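Local coordinates for putative uncharacterized protein (Leishmania major, PDB 3M3I) that is of unknown function but belongs to the cupin superfamily (DUF985), whose members often bind metals or small molecules, at residues Q194-Y199 / A204-M209. Residues are numbered along the deposited sequence; the frame is centred on the assembly and turned at random.
Sequences QLMELY and AVIKQM
Ile-206 packs against Leu-195 and Met-196 of helix 192-198 in an apolar helix-to-helix contact near the C-terminal end of the chain, about 17 Å from the centre of the chain to the centre of the contact. The two short helices come closest at Leu-195 and Ile-206, whose CA atoms are 7.1 Å apart. With CG1 anti to its own carbonyl carbon (chi1 -70°) and the chain extended at chi2, Ile-206 sends CD1 to the far helix, where it lies 4.0 Å from Leu-195 CB. Met-196 bends at chi2 and chi3 and folds its thioether across the isoleucine, so that SD sits 3.8 Å from Ile-206 CD1 while Met-196 CG meets the other branch, CG2, at 4.0 Å. The backbone carbonyl of Tyr-199 also lies close to CD1, though how close is doubtful, and Gln-192 touches Ile-206 as well. Leu-195 also packs on Leu-75, Phe-190 and Ala-210, and Lys-207 forms a salt bridge with Glu-203 within its own helix. The arrangement is that of two short consecutive helices joined by a tight connection, in which one isoleucine of the second packs on the first, a C-terminal appendage to the cupin beta-barrel.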
ATOM      1  N   GLN A 194      27.956 -16.487   1.271  1.00 68.35           N
ATOM      2  CA  GLN A 194      28.103 -15.369   2.169  1.00 67.90           C
ATOM      3  C   GLN A 194      27.239 -15.589   3.417  1.00 67.62           C
ATOM      4  O   GLN A 194      27.742 -15.492   4.548  1.00 68.38           O
ATOM      5  CB  GLN A 194      27.696 -14.095   1.440  1.00 66.72           C
ATOM      6  CG  GLN A 194      27.702 -12.832   2.296  1.00 66.18           C
ATOM      7  CD  GLN A 194      26.997 -11.694   1.606  1.00 65.00           C
ATOM      8  OE1 GLN A 194      26.255 -11.905   0.652  1.00 64.49           O
ATOM      9  NE2 GLN A 194      27.233 -10.471   2.077  1.00 64.74           N
ATOM     10  N   LEU A 195      25.954 -15.889   3.217  1.00 66.78           N
ATOM     11  CA  LEU A 195      24.993 -16.011   4.341  1.00 66.56           C
ATOM     12  C   LEU A 195      25.235 -17.275   5.165  1.00 67.96           C
ATOM     13  O   LEU A 195      25.090 -17.258   6.382  1.00 68.50           O
ATOM     14  CB  LEU A 195      23.543 -15.972   3.849  1.00 65.46           C
ATOM     15  CG  LEU A 195      23.027 -14.670   3.218  1.00 64.18           C
ATOM     16  CD1 LEU A 195      21.618 -14.843   2.631  1.00 63.47           C
ATOM     17  CD2 LEU A 195      23.046 -13.515   4.206  1.00 63.83           C
ATOM     18  N   MET A 196      25.607 -18.371   4.510  1.00 68.75           N
ATOM     19  CA  MET A 196      25.975 -19.593   5.231  1.00 70.35           C
ATOM     20  C   MET A 196      27.130 -19.391   6.215  1.00 71.62           C
ATOM     21  O   MET A 196      27.222 -20.101   7.216  1.00 72.97           O
ATOM     22  CB  MET A 196      26.331 -20.718   4.253  1.00 71.12           C
ATOM     23  CG  MET A 196      25.112 -21.306   3.547  1.00 70.50           C
ATOM     24  SD  MET A 196      23.887 -21.916   4.707  1.00 70.78           S
ATOM     25  CE  MET A 196      24.628 -23.481   5.166  1.00 73.01           C
ATOM     26  N   GLU A 197      28.009 -18.434   5.933  1.00 71.41           N
ATOM     27  CA  GLU A 197      29.078 -18.090   6.868  1.00 72.68           C
ATOM     28  C   GLU A 197      28.547 -17.423   8.141  1.00 72.59           C
ATOM     29  O   GLU A 197      29.089 -17.660   9.221  1.00 74.18           O
ATOM     30  CB  GLU A 197      30.122 -17.194   6.198  1.00 72.59           C
ATOM     31  CG  GLU A 197      30.975 -17.926   5.171  1.00 73.45           C
ATOM     32  CD  GLU A 197      32.053 -18.810   5.804  1.00 75.67           C
ATOM     33  OE1 GLU A 197      32.863 -18.292   6.597  1.00 76.69           O
ATOM     34  OE2 GLU A 197      32.100 -20.023   5.502  1.00 76.57           O
ATOM     35  N   LEU A 198      27.494 -16.609   8.023  1.00 70.96           N
ATOM     36  CA  LEU A 198      26.940 -15.897   9.180  1.00 70.91           C
ATOM     37  C   LEU A 198      25.734 -16.581   9.862  1.00 71.08           C
ATOM     38  O   LEU A 198      25.687 -16.630  11.092  1.00 72.28           O
ATOM     39  CB  LEU A 198      26.555 -14.463   8.795  1.00 69.31           C
ATOM     40  CG  LEU A 198      27.679 -13.443   8.645  1.00 69.50           C
ATOM     41  CD1 LEU A 198      27.107 -12.042   8.559  1.00 68.17           C
ATOM     42  CD2 LEU A 198      28.678 -13.532   9.800  1.00 71.41           C
ATOM     43  N   TYR A 199      24.763 -17.071   9.084  1.00 70.07           N
ATOM     44  CA  TYR A 199      23.508 -17.613   9.644  1.00 70.19           C
ATOM     45  C   TYR A 199      23.191 -19.050   9.156  1.00 70.76           C
ATOM     46  O   TYR A 199      22.221 -19.272   8.441  1.00 69.84           O
ATOM     47  CB  TYR A 199      22.331 -16.640   9.367  1.00 68.53           C
ATOM     48  CG  TYR A 199      22.718 -15.174   9.519  1.00 67.82           C
ATOM     49  CD1 TYR A 199      23.122 -14.663  10.745  1.00 68.82           C
ATOM     50  CD2 TYR A 199      22.711 -14.312   8.424  1.00 66.38           C
ATOM     51  CE1 TYR A 199      23.504 -13.327  10.877  1.00 68.32           C
ATOM     52  CE2 TYR A 199      23.097 -12.980   8.542  1.00 65.88           C
ATOM     53  CZ  TYR A 199      23.488 -12.487   9.771  1.00 66.81           C
ATOM     54  OH  TYR A 199      23.870 -11.161   9.876  1.00 66.43           O
ATOM     55  N   ALA A 204      18.161 -23.977   4.953  1.00 70.60           N
ATOM     56  CA  ALA A 204      17.091 -24.301   4.004  1.00 70.31           C
ATOM     57  C   ALA A 204      16.551 -23.064   3.270  1.00 68.72           C
ATOM     58  O   ALA A 204      16.461 -23.062   2.042  1.00 68.40           O
ATOM     59  CB  ALA A 204      15.973 -25.035   4.705  1.00 71.27           C
ATOM     60  N   VAL A 205      16.192 -22.018   4.010  1.00 67.93           N
ATOM     61  CA  VAL A 205      15.741 -20.768   3.380  1.00 66.54           C
ATOM     62  C   VAL A 205      16.894 -20.139   2.587  1.00 65.91           C
ATOM     63  O   VAL A 205      16.681 -19.599   1.501  1.00 65.27           O
ATOM     64  CB  VAL A 205      15.153 -19.746   4.409  1.00 65.98           C
ATOM     65  CG1 VAL A 205      16.094 -19.532   5.568  1.00 66.36           C
ATOM     66  CG2 VAL A 205      14.854 -18.397   3.742  1.00 64.66           C
ATOM     67  N   ILE A 206      18.118 -20.245   3.106  1.00 66.34           N
ATOM     68  CA  ILE A 206      19.269 -19.659   2.420  1.00 65.97           C
ATOM     69  C   ILE A 206      19.470 -20.315   1.044  1.00 66.37           C
ATOM     70  O   ILE A 206      19.504 -19.613   0.033  1.00 65.78           O
ATOM     71  CB  ILE A 206      20.553 -19.737   3.255  1.00 66.67           C
ATOM     72  CG1 ILE A 206      20.467 -18.782   4.447  1.00 66.28           C
ATOM     73  CG2 ILE A 206      21.778 -19.372   2.407  1.00 66.66           C
ATOM     74  CD1 ILE A 206      21.526 -19.050   5.508  1.00 67.41           C
ATOM     75  N   LYS A 207      19.574 -21.640   1.012  1.00 67.54           N
ATOM     76  CA  LYS A 207      19.742 -22.368  -0.248  1.00 68.20           C
ATOM     77  C   LYS A 207      18.534 -22.290  -1.187  1.00 67.87           C
ATOM     78  O   LYS A 207      18.683 -22.443  -2.383  1.00 68.24           O
ATOM     79  CB  LYS A 207      20.127 -23.834   0.014  1.00 69.72           C
ATOM     80  CG  LYS A 207      21.617 -23.994   0.372  1.00 70.45           C
ATOM     81  CD  LYS A 207      21.992 -25.422   0.679  1.00 72.12           C
ATOM     82  CE  LYS A 207      23.506 -25.546   0.875  1.00 73.04           C
ATOM     83  NZ  LYS A 207      23.990 -26.967   0.810  1.00 74.88           N
ATOM     84  N   GLN A 208      17.344 -22.054  -0.638  1.00 67.40           N
ATOM     85  CA  GLN A 208      16.123 -21.887  -1.427  1.00 67.21           C
ATOM     86  C   GLN A 208      16.036 -20.478  -1.990  1.00 66.12           C
ATOM     87  O   GLN A 208      15.723 -20.315  -3.157  1.00 66.30           O
ATOM     88  CB  GLN A 208      14.883 -22.182  -0.569  1.00 67.35           C
ATOM     89  CG  GLN A 208      13.505 -21.958  -1.265  1.00 67.31           C
ATOM     90  CD  GLN A 208      12.322 -22.259  -0.343  1.00 67.65           C
ATOM     91  OE1 GLN A 208      12.429 -23.071   0.590  1.00 68.38           O
ATOM     92  NE2 GLN A 208      11.190 -21.603  -0.593  1.00 67.33           N
ATOM     93  N   MET A 209      16.334 -19.462  -1.175  1.00 65.19           N
ATOM     94  CA  MET A 209      16.038 -18.055  -1.545  1.00 64.20           C
ATOM     95  C   MET A 209      17.214 -17.136  -1.852  1.00 63.76           C
ATOM     96  O   MET A 209      16.987 -16.019  -2.295  1.00 63.15           O
ATOM     97  CB  MET A 209      15.179 -17.394  -0.462  1.00 63.55           C
ATOM     98  CG  MET A 209      13.818 -18.060  -0.239  1.00 64.04           C
ATOM     99  SD  MET A 209      12.782 -18.087  -1.721  1.00 64.42           S
ATOM    100  CE  MET A 209      12.674 -16.340  -2.124  1.00 63.40           C
TER